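Local structure of epimerase family protein SDR39U1 (Homo sapiens, 4B4O) at residues 78-90 with 131-145. The protein binds NADPH and is a putative NADP-dependent oxidoreductase of the short-chain dehydrogenase/reductase superfamily. The protein carries 3 engineered substitutions. Numbering follows the deposited sequence.
Sequences VLGSRLETTQLLA and FFSNLVTKWEAAARL. Engineered in segment 78-90: L79 (natural residue Ile). With NDP (NADPH dihydro-nicotinamide-adenine-dinucleotide phosphate), chain I.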
ATOM      1  N   VAL A  78       8.844  -0.970 -12.603  1.00 26.71           N
ATOM      2  CA  VAL A  78       7.985  -1.302 -11.471  1.00 24.55           C
ATOM      3  C   VAL A  78       8.794  -2.135 -10.489  1.00 23.74           C
ATOM      4  O   VAL A  78       8.798  -1.869  -9.289  1.00 22.38           O
ATOM      5  CB  VAL A  78       6.709  -2.064 -11.905  1.00 24.29           C
ATOM      6  CG1 VAL A  78       6.047  -2.786 -10.725  1.00 22.34           C
ATOM      7  CG2 VAL A  78       5.723  -1.129 -12.593  1.00 24.92           C
ATOM      8  N   LEU A  79       9.503  -3.126 -11.023  1.00 24.86           N
ATOM      9  CA  LEU A  79      10.321  -4.047 -10.240  1.00 24.59           C
ATOM     10  C   LEU A  79      11.561  -3.365  -9.679  1.00 25.00           C
ATOM     11  O   LEU A  79      11.770  -3.350  -8.459  1.00 23.91           O
ATOM     12  CB  LEU A  79      10.729  -5.236 -11.110  1.00 26.11           C
ATOM     13  CG  LEU A  79      11.369  -6.460 -10.428  1.00 26.11           C
ATOM     14  CD1 LEU A  79      10.468  -7.065  -9.361  1.00 24.26           C
ATOM     15  CD2 LEU A  79      11.792  -7.519 -11.458  1.00 28.04           C
ATOM     16  N   GLY A  80      12.347  -2.747 -10.555  1.00 26.73           N
ATOM     17  CA  GLY A  80      13.600  -2.115 -10.161  1.00 27.53           C
ATOM     18  C   GLY A  80      13.440  -1.007  -9.142  1.00 26.30           C
ATOM     19  O   GLY A  80      14.216  -0.909  -8.206  1.00 26.18           O
ATOM     20  N   SER A  81      12.438  -0.155  -9.326  1.00 25.63           N
ATOM     21  CA  SER A  81      12.201   0.944  -8.405  1.00 24.66           C
ATOM     22  C   SER A  81      11.973   0.456  -6.974  1.00 22.98           C
ATOM     23  O   SER A  81      12.386   1.103  -6.029  1.00 22.71           O
ATOM     24  CB  SER A  81      11.008   1.808  -8.876  1.00 24.35           C
ATOM     25  OG  SER A  81       9.774   1.115  -8.779  1.00 23.09           O
ATOM     26  N   ARG A  82      11.276  -0.659  -6.827  1.00 22.05           N
ATOM     27  CA  ARG A  82      10.991  -1.200  -5.511  1.00 20.69           C
ATOM     28  C   ARG A  82      12.183  -1.963  -4.909  1.00 21.33           C
ATOM     29  O   ARG A  82      12.532  -1.739  -3.745  1.00 20.97           O
ATOM     30  CB  ARG A  82       9.722  -2.067  -5.548  1.00 19.61           C
ATOM     31  CG  ARG A  82       8.467  -1.239  -5.736  1.00 18.89           C
ATOM     32  CD  ARG A  82       7.245  -2.011  -6.178  1.00 18.37           C
ATOM     33  NE  ARG A  82       6.076  -1.129  -6.155  1.00 17.80           N
ATOM     34  CZ  ARG A  82       5.681  -0.346  -7.152  1.00 18.63           C
ATOM     35  NH1 ARG A  82       6.349  -0.292  -8.315  1.00 20.11           N
ATOM     36  NH2 ARG A  82       4.603   0.408  -6.989  1.00 18.21           N
ATOM     37  N   LEU A  83      12.813  -2.845  -5.673  1.00 22.51           N
ATOM     38  CA  LEU A  83      13.951  -3.606  -5.152  1.00 23.43           C
ATOM     39  C   LEU A  83      15.164  -2.707  -4.839  1.00 24.55           C
ATOM     40  O   LEU A  83      15.801  -2.849  -3.801  1.00 24.73           O
ATOM     41  CB  LEU A  83      14.373  -4.713  -6.129  1.00 24.78           C
ATOM     42  CG  LEU A  83      13.402  -5.754  -6.697  1.00 24.35           C
ATOM     43  CD1 LEU A  83      14.156  -6.792  -7.526  1.00 26.19           C
ATOM     44  CD2 LEU A  83      12.605  -6.424  -5.584  1.00 22.84           C
ATOM     45  N   GLU A  84      15.484  -1.779  -5.739  1.00 25.50           N
ATOM     46  CA  GLU A  84      16.691  -0.963  -5.576  1.00 26.89           C
ATOM     47  C   GLU A  84      16.557  -0.044  -4.386  1.00 25.99           C
ATOM     48  O   GLU A  84      17.435  -0.032  -3.541  1.00 26.66           O
ATOM     49  CB  GLU A  84      17.040  -0.179  -6.843  1.00 28.36           C
ATOM     50  CG  GLU A  84      17.493  -1.081  -7.968  1.00 29.89           C
ATOM     51  CD  GLU A  84      17.649  -0.366  -9.309  1.00 31.47           C
ATOM     52  OE1 GLU A  84      17.974   0.862  -9.328  1.00 32.07           O
ATOM     53  OE2 GLU A  84      17.529  -1.058 -10.361  1.00 32.43           O
ATOM     54  N   THR A  85      15.469   0.711  -4.301  1.00 24.70           N
ATOM     55  CA  THR A  85      15.268   1.603  -3.146  1.00 23.97           C
ATOM     56  C   THR A  85      15.225   0.816  -1.837  1.00 23.20           C
ATOM     57  O   THR A  85      15.869   1.192  -0.865  1.00 23.71           O
ATOM     58  CB  THR A  85      13.997   2.469  -3.251  1.00 22.82           C
ATOM     59  OG1 THR A  85      12.840   1.629  -3.299  1.00 21.45           O
ATOM     60  CG2 THR A  85      14.075   3.381  -4.466  1.00 23.91           C
ATOM     61  N   THR A  86      14.516  -0.303  -1.832  1.00 22.26           N
ATOM     62  CA  THR A  86      14.447  -1.128  -0.633  1.00 21.77           C
ATOM     63  C   THR A  86      15.834  -1.656  -0.233  1.00 23.36           C
ATOM     64  O   THR A  86      16.213  -1.626   0.933  1.00 23.66           O
ATOM     65  CB  THR A  86      13.438  -2.287  -0.809  1.00 20.70           C
ATOM     66  OG1 THR A  86      12.145  -1.745  -1.095  1.00 19.43           O
ATOM     67  CG2 THR A  86      13.350  -3.172   0.455  1.00 20.42           C
ATOM     68  N   GLN A  87      16.586  -2.133  -1.205  1.00 24.60           N
ATOM     69  CA  GLN A  87      17.898  -2.737  -0.938  1.00 26.39           C
ATOM     70  C   GLN A  87      18.859  -1.688  -0.434  1.00 27.55           C
ATOM     71  O   GLN A  87      19.668  -1.938   0.451  1.00 28.66           O
ATOM     72  CB  GLN A  87      18.415  -3.416  -2.209  1.00 27.64           C
ATOM     73  CG  GLN A  87      19.783  -4.059  -2.085  1.00 29.81           C
ATOM     74  CD  GLN A  87      19.799  -5.528  -2.541  1.00 30.43           C
ATOM     75  OE1 GLN A  87      20.623  -5.948  -3.391  1.00 32.25           O
ATOM     76  NE2 GLN A  87      18.890  -6.323  -1.964  1.00 29.10           N
ATOM     77  N   LEU A  88      18.731  -0.485  -0.977  1.00 27.44           N
ATOM     78  CA  LEU A  88      19.618   0.619  -0.639  1.00 28.70           C
ATOM     79  C   LEU A  88      19.420   1.023   0.814  1.00 28.18           C
ATOM     80  O   LEU A  88      20.377   1.318   1.528  1.00 29.62           O
ATOM     81  CB  LEU A  88      19.333   1.811  -1.557  1.00 28.68           C
ATOM     82  CG  LEU A  88      20.500   2.672  -2.072  1.00 30.76           C
ATOM     83  CD1 LEU A  88      21.821   1.943  -2.262  1.00 32.81           C
ATOM     84  CD2 LEU A  88      20.048   3.311  -3.397  1.00 30.82           C
ATOM     85  N   LEU A  89      18.165   1.048   1.239  1.00 26.32           N
ATOM     86  CA  LEU A  89      17.827   1.317   2.629  1.00 25.86           C
ATOM     87  C   LEU A  89      18.290   0.192   3.543  1.00 26.53           C
ATOM     88  O   LEU A  89      18.861   0.441   4.611  1.00 27.58           O
ATOM     89  CB  LEU A  89      16.311   1.534   2.784  1.00 23.88           C
ATOM     90  CG  LEU A  89      15.842   2.987   2.646  1.00 23.57           C
ATOM     91  CD1 LEU A  89      14.324   3.139   2.536  1.00 21.83           C
ATOM     92  CD2 LEU A  89      16.392   3.784   3.819  1.00 24.56           C
ATOM     93  N   ALA A  90      18.040  -1.044   3.125  1.00 26.14           N
ATOM     94  CA  ALA A  90      18.463  -2.227   3.882  1.00 27.00           C
ATOM     95  C   ALA A  90      19.971  -2.248   4.156  1.00 29.39           C
ATOM     96  O   ALA A  90      20.397  -2.402   5.289  1.00 30.43           O
ATOM     97  CB  ALA A  90      18.043  -3.485   3.141  1.00 26.49           C
ATOM     98  N   PHE A 131       3.212 -12.146 -11.976  1.00 24.69           N
ATOM     99  CA  PHE A 131       4.197 -11.102 -11.860  1.00 24.46           C
ATOM    100  C   PHE A 131       4.175 -10.357 -10.514  1.00 22.46           C
ATOM    101  O   PHE A 131       5.224 -10.100  -9.905  1.00 22.18           O
ATOM    102  CB  PHE A 131       4.013 -10.096 -12.991  1.00 25.50           C
ATOM    103  CG  PHE A 131       4.925  -8.911 -12.882  1.00 25.36           C
ATOM    104  CD1 PHE A 131       6.180  -8.949 -13.444  1.00 26.84           C
ATOM    105  CD2 PHE A 131       4.531  -7.784 -12.202  1.00 23.93           C
ATOM    106  CE1 PHE A 131       7.024  -7.872 -13.345  1.00 26.88           C
ATOM    107  CE2 PHE A 131       5.372  -6.708 -12.090  1.00 23.95           C
ATOM    108  CZ  PHE A 131       6.619  -6.752 -12.667  1.00 25.42           C
ATOM    109  N   PHE A 132       2.982  -9.977 -10.069  1.00 21.29           N
ATOM    110  CA  PHE A 132       2.855  -9.166  -8.852  1.00 19.62           C
ATOM    111  C   PHE A 132       3.108  -9.952  -7.567  1.00 18.74           C
ATOM    112  O   PHE A 132       3.631  -9.410  -6.605  1.00 17.91           O
ATOM    113  CB  PHE A 132       1.491  -8.485  -8.822  1.00 18.96           C
ATOM    114  CG  PHE A 132       1.307  -7.512  -9.928  1.00 19.92           C
ATOM    115  CD1 PHE A 132       1.993  -6.299  -9.913  1.00 19.88           C
ATOM    116  CD2 PHE A 132       0.497  -7.811 -11.004  1.00 21.13           C
ATOM    117  CE1 PHE A 132       1.867  -5.403 -10.950  1.00 21.05           C
ATOM    118  CE2 PHE A 132       0.352  -6.913 -12.057  1.00 22.36           C
ATOM    119  CZ  PHE A 132       1.053  -5.708 -12.032  1.00 22.33           C
ATOM    120  N   SER A 133       2.747 -11.230  -7.562  1.00 19.15           N
ATOM    121  CA  SER A 133       3.064 -12.084  -6.424  1.00 18.75           C
ATOM    122  C   SER A 133       4.582 -12.303  -6.345  1.00 19.56           C
ATOM    123  O   SER A 133       5.165 -12.161  -5.274  1.00 19.03           O
ATOM    124  CB  SER A 133       2.294 -13.412  -6.500  1.00 19.28           C
ATOM    125  OG  SER A 133       2.454 -14.051  -7.748  1.00 20.82           O
ATOM    126  N   ASN A 134       5.222 -12.616  -7.476  1.00 21.04           N
ATOM    127  CA  ASN A 134       6.678 -12.688  -7.527  1.00 22.06           C
ATOM    128  C   ASN A 134       7.323 -11.365  -7.115  1.00 21.39           C
ATOM    129  O   ASN A 134       8.353 -11.350  -6.441  1.00 21.62           O
ATOM    130  CB  ASN A 134       7.180 -13.101  -8.921  1.00 23.98           C
ATOM    131  CG  ASN A 134       7.051 -14.608  -9.160  1.00 25.18           C
ATOM    132  OD1 ASN A 134       7.494 -15.401  -8.323  1.00 25.33           O
ATOM    133  ND2 ASN A 134       6.448 -15.023 -10.295  1.00 26.26           N
ATOM    134  N   LEU A 135       6.727 -10.253  -7.529  1.00 20.76           N
ATOM    135  CA  LEU A 135       7.239  -8.952  -7.113  1.00 20.20           C
ATOM    136  C   LEU A 135       7.303  -8.889  -5.577  1.00 19.02           C
ATOM    137  O   LEU A 135       8.335  -8.608  -5.014  1.00 19.29           O
ATOM    138  CB  LEU A 135       6.381  -7.800  -7.687  1.00 19.76           C
ATOM    139  CG  LEU A 135       6.653  -6.353  -7.206  1.00 19.14           C
ATOM    140  CD1 LEU A 135       7.920  -5.741  -7.777  1.00 20.38           C
ATOM    141  CD2 LEU A 135       5.460  -5.462  -7.509  1.00 18.60           C
ATOM    142  N   VAL A 136       6.200  -9.183  -4.915  1.00 17.95           N
ATOM    143  CA  VAL A 136       6.133  -9.048  -3.473  1.00 17.00           C
ATOM    144  C   VAL A 136       7.203  -9.917  -2.835  1.00 17.81           C
ATOM    145  O   VAL A 136       7.870  -9.479  -1.915  1.00 17.73           O
ATOM    146  CB  VAL A 136       4.700  -9.317  -2.909  1.00 15.99           C
ATOM    147  CG1 VAL A 136       4.706  -9.349  -1.389  1.00 15.40           C
ATOM    148  CG2 VAL A 136       3.702  -8.262  -3.413  1.00 15.37           C
ATOM    149  N   THR A 137       7.397 -11.141  -3.324  1.00 18.82           N
ATOM    150  CA  THR A 137       8.440 -12.028  -2.746  1.00 19.92           C
ATOM    151  C   THR A 137       9.819 -11.370  -2.798  1.00 20.76           C
ATOM    152  O   THR A 137      10.511 -11.266  -1.799  1.00 20.99           O
ATOM    153  CB  THR A 137       8.490 -13.431  -3.437  1.00 21.23           C
ATOM    154  OG1 THR A 137       7.258 -14.116  -3.224  1.00 20.63           O
ATOM    155  CG2 THR A 137       9.617 -14.296  -2.892  1.00 22.68           C
ATOM    156  N   LYS A 138      10.194 -10.904  -3.973  1.00 21.39           N
ATOM    157  CA  LYS A 138      11.521 -10.303  -4.199  1.00 22.48           C
ATOM    158  C   LYS A 138      11.678  -9.000  -3.425  1.00 21.58           C
ATOM    159  O   LYS A 138      12.725  -8.704  -2.880  1.00 22.32           O
ATOM    160  CB  LYS A 138      11.754 -10.041  -5.696  1.00 23.50           C
ATOM    161  CG  LYS A 138      11.960 -11.294  -6.522  1.00 25.02           C
ATOM    162  CD  LYS A 138      11.564 -11.029  -7.966  1.00 25.64           C
ATOM    163  CE  LYS A 138      12.182 -12.036  -8.933  1.00 27.80           C
ATOM    164  NZ  LYS A 138      11.346 -12.142 -10.163  1.00 28.26           N
ATOM    165  N   TRP A 139      10.595  -8.252  -3.388  1.00 20.17           N
ATOM    166  CA  TRP A 139      10.514  -6.992  -2.674  1.00 19.30           C
ATOM    167  C   TRP A 139      10.752  -7.186  -1.197  1.00 19.06           C
ATOM    168  O   TRP A 139      11.548  -6.483  -0.590  1.00 19.44           O
ATOM    169  CB  TRP A 139       9.120  -6.439  -2.917  1.00 18.03           C
ATOM    170  CG  TRP A 139       8.866  -4.980  -2.689  1.00 17.40           C
ATOM    171  CD1 TRP A 139       9.715  -4.015  -2.173  1.00 17.73           C
ATOM    172  CD2 TRP A 139       7.610  -4.290  -2.944  1.00 16.50           C
ATOM    173  NE1 TRP A 139       9.074  -2.798  -2.107  1.00 17.09           N
ATOM    174  CE2 TRP A 139       7.808  -2.907  -2.557  1.00 16.37           C
ATOM    175  CE3 TRP A 139       6.388  -4.676  -3.438  1.00 16.02           C
ATOM    176  CZ2 TRP A 139       6.809  -1.976  -2.665  1.00 15.81           C
ATOM    177  CZ3 TRP A 139       5.386  -3.716  -3.543  1.00 15.46           C
ATOM    178  CH2 TRP A 139       5.599  -2.399  -3.173  1.00 15.37           C
ATOM    179  N   GLU A 140      10.059  -8.148  -0.610  1.00 18.62           N
ATOM    180  CA  GLU A 140      10.252  -8.469   0.792  1.00 18.70           C
ATOM    181  C   GLU A 140      11.650  -9.018   1.021  1.00 20.35           C
ATOM    182  O   GLU A 140      12.301  -8.675   2.005  1.00 20.87           O
ATOM    183  CB  GLU A 140       9.159  -9.435   1.280  1.00 18.12           C
ATOM    184  CG  GLU A 140       7.793  -8.752   1.279  1.00 16.66           C
ATOM    185  CD  GLU A 140       6.614  -9.628   1.726  1.00 16.16           C
ATOM    186  OE1 GLU A 140       6.821 -10.762   2.209  1.00 16.91           O
ATOM    187  OE2 GLU A 140       5.460  -9.137   1.593  1.00 15.18           O
ATOM    188  N   ALA A 141      12.135  -9.844   0.101  1.00 21.41           N
ATOM    189  CA  ALA A 141      13.500 -10.370   0.220  1.00 23.28           C
ATOM    190  C   ALA A 141      14.517  -9.231   0.279  1.00 23.87           C
ATOM    191  O   ALA A 141      15.523  -9.315   0.986  1.00 25.17           O
ATOM    192  CB  ALA A 141      13.821 -11.288  -0.945  1.00 24.46           C
ATOM    193  N   ALA A 142      14.269  -8.188  -0.505  1.00 23.15           N
ATOM    194  CA  ALA A 142      15.173  -7.068  -0.612  1.00 23.82           C
ATOM    195  C   ALA A 142      15.263  -6.315   0.720  1.00 23.44           C
ATOM    196  O   ALA A 142      16.299  -5.736   1.045  1.00 24.59           O
ATOM    197  CB  ALA A 142      14.720  -6.160  -1.738  1.00 23.22           C
ATOM    198  N   ALA A 143      14.176  -6.334   1.479  1.00 22.05           N
ATOM    199  CA  ALA A 143      14.125  -5.639   2.756  1.00 21.79           C
ATOM    200  C   ALA A 143      14.749  -6.431   3.900  1.00 23.02           C
ATOM    201  O   ALA A 143      15.007  -5.865   4.961  1.00 23.40           O
ATOM    202  CB  ALA A 143      12.677  -5.293   3.104  1.00 20.05           C
ATOM    203  N   ARG A 144      14.940  -7.736   3.721  1.00 23.79           N
ATOM    204  CA  ARG A 144      15.178  -8.619   4.869  1.00 24.85           C
ATOM    205  C   ARG A 144      16.577  -8.426   5.449  1.00 26.89           C
ATOM    206  O   ARG A 144      17.558  -8.634   4.776  1.00 28.22           O
ATOM    207  CB  ARG A 144      14.958 -10.089   4.485  1.00 25.32           C
ATOM    208  CG  ARG A 144      15.193 -11.201   5.561  1.00 26.77           C
ATOM    209  CD  ARG A 144      14.298 -12.360   5.199  1.00 26.31           C
ATOM    210  NE  ARG A 144      12.862 -12.054   5.246  1.00 24.27           N
ATOM    211  CZ  ARG A 144      11.947 -12.255   4.279  1.00 23.04           C
ATOM    212  NH1 ARG A 144      12.247 -12.828   3.115  1.00 23.58           N
ATOM    213  NH2 ARG A 144      10.680 -11.866   4.497  1.00 21.43           N
ATOM    214  N   LEU A 145      16.632  -8.024   6.706  1.00 27.29           N
ATOM    215  CA  LEU A 145      17.874  -7.858   7.439  1.00 29.44           C
ATOM    216  C   LEU A 145      18.180  -9.156   8.166  1.00 31.14           C
ATOM    217  O   LEU A 145      17.275  -9.804   8.682  1.00 30.51           O
ATOM    218  CB  LEU A 145      17.753  -6.754   8.486  1.00 29.33           C
ATOM    219  CG  LEU A 145      17.287  -5.345   8.072  1.00 27.77           C
ATOM    220  CD1 LEU A 145      17.049  -4.451   9.288  1.00 27.90           C
ATOM    221  CD2 LEU A 145      18.325  -4.729   7.135  1.00 28.57           C
TER
HETATM  222  PA  NDP I 999       2.746   6.915  -4.786  1.00  2.00           P
HETATM  223  O1A NDP I 999       2.949   6.651  -6.298  1.00  2.00           O
HETATM  224  O2A NDP I 999       1.823   8.056  -4.311  1.00  2.00           O
HETATM  225  O5B NDP I 999       4.144   7.282  -4.030  1.00  2.00           O
HETATM  226  C5B NDP I 999       5.323   6.675  -4.550  1.00  2.00           C
HETATM  227  C4B NDP I 999       6.495   7.562  -4.211  1.00  2.00           C
HETATM  228  O4B NDP I 999       7.675   6.834  -4.544  1.00  2.00           O
HETATM  229  C3B NDP I 999       6.479   8.861  -5.023  1.00  2.00           C
HETATM  230  O3B NDP I 999       6.057  10.020  -4.250  1.00  2.00           O
HETATM  231  C2B NDP I 999       7.921   9.031  -5.477  1.00  2.00           C
HETATM  232  O2B NDP I 999       8.655   9.880  -4.607  1.00  2.00           O
HETATM  233  C1B NDP I 999       8.516   7.664  -5.331  1.00  2.00           C
HETATM  234  N9A NDP I 999       8.594   7.109  -6.684  1.00  2.00           N
HETATM  235  C8A NDP I 999       7.689   7.100  -7.716  1.00  2.00           C
HETATM  236  N7A NDP I 999       8.277   6.489  -8.830  1.00  2.00           N
HETATM  237  C5A NDP I 999       9.541   6.134  -8.480  1.00  2.00           C
HETATM  238  C6A NDP I 999      10.690   5.470  -9.103  1.00  2.00           C
HETATM  239  N6A NDP I 999      10.636   5.003 -10.368  1.00  2.00           N
HETATM  240  N1A NDP I 999      11.819   5.311  -8.380  1.00  2.00           N
HETATM  241  C2A NDP I 999      11.884   5.781  -7.100  1.00  2.00           C
HETATM  242  N3A NDP I 999      10.865   6.376  -6.446  1.00  2.00           N
HETATM  243  C4A NDP I 999       9.726   6.547  -7.078  1.00  2.00           C
HETATM  244  O3  NDP I 999       2.290   5.454  -4.259  1.00  2.00           O
HETATM  245  PN  NDP I 999       1.432   5.212  -2.916  1.00  2.00           P
HETATM  246  O1N NDP I 999       1.788   6.292  -1.907  1.00  2.00           O
HETATM  247  O2N NDP I 999      -0.014   5.043  -3.273  1.00  2.00           O
HETATM  248  O5D NDP I 999       1.993   3.744  -2.420  1.00  2.00           O
HETATM  249  C5D NDP I 999       3.381   3.727  -2.014  1.00  2.00           C
HETATM  250  C4D NDP I 999       3.952   2.324  -2.014  1.00  2.00           C
HETATM  251  O4D NDP I 999       2.922   1.500  -1.481  1.00  2.00           O
HETATM  252  C3D NDP I 999       4.271   1.753  -3.410  1.00  2.00           C
HETATM  253  O3D NDP I 999       5.501   0.961  -3.369  1.00  2.00           O
HETATM  254  C2D NDP I 999       3.033   0.919  -3.760  1.00  2.00           C
HETATM  255  O2D NDP I 999       3.227  -0.287  -4.510  1.00  2.00           O
HETATM  256  C1D NDP I 999       2.580   0.459  -2.400  1.00  2.00           C
HETATM  257  N1N NDP I 999       1.144   0.131  -2.338  1.00  2.00           N
HETATM  258  C2N NDP I 999       0.205   1.037  -2.647  1.00  2.00           C
HETATM  259  C3N NDP I 999      -1.133   0.717  -2.583  1.00  2.00           C
HETATM  260  C7N NDP I 999      -2.132   1.761  -2.923  1.00  2.00           C
HETATM  261  O7N NDP I 999      -1.757   2.931  -2.936  1.00  2.00           O
HETATM  262  N7N NDP I 999      -3.392   1.437  -3.199  1.00  2.00           N
HETATM  263  C4N NDP I 999      -1.589  -0.623  -2.119  1.00  2.00           C
HETATM  264  C5N NDP I 999      -0.490  -1.525  -1.795  1.00  2.00           C
HETATM  265  C6N NDP I 999       0.822  -1.106  -1.912  1.00  2.00           C
HETATM  266  P2B NDP I 999       9.687  11.003  -5.254  1.00  2.00           P
HETATM  267  O1X NDP I 999      10.923  10.239  -5.682  1.00  2.00           O
HETATM  268  O2X NDP I 999       8.950  11.676  -6.451  1.00  2.00           O
HETATM  269  O3X NDP I 999       9.872  11.836  -3.962  1.00  2.00           O
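R82 lies across one face of the W139 indole. Its CD sits 3.5 Å from the centroid of the six-membered ring, 12° off the ring normal, a CH-pi contact. CB and CG follow over the CE2 and NE1 side of the indole. The chain is extended from CG to NE, which carries the guanidinium past the ring to the cofactor. Guanidinium and indole stand perpendicular, with W139 CH2 at the guanidinium edge. R82 NH2 bonds NDP O2D at 2.9 Å, on a ribose hydroxyl. NH1 turns back to V78 O at 3.1 Å and also reaches E61 O, so the group is held from several sides. W139 CZ2 comes 3.3 Å from NDP O3D, the neighbouring hydroxyl. An alanine in place of W139 would probably leave the R82 chain without its aromatic floor and its guanidinium freer to swing from the ribose.

Further along, T86 OG1 bonds R82 O and N57. It lies beside the backbone N (chi1 -59°), which leaves CG2 anti to that N and dropping between the helices to 3.5 Å from A143 CB. A142 is small enough to let the backbones close in, and Q87 CA and A142 CA are 5.1 Å apart. L79, an engineered residue, slides past L135, and L83 CD2 rests on the K138 backbone, 3.7 Å from K138 CB. This part is close-packed.

The solvent side is looser. The rest of K138 extends along the exposed margin, and Q87 makes a marginal contact with A142.

The two helices run nearly parallel, 16° apart with axes 8.3 Å from each other. Such side-by-side helices, each leading into a parallel strand and flanking the dinucleotide site, are typical of the Rossmann fold of short-chain dehydrogenases/reductases.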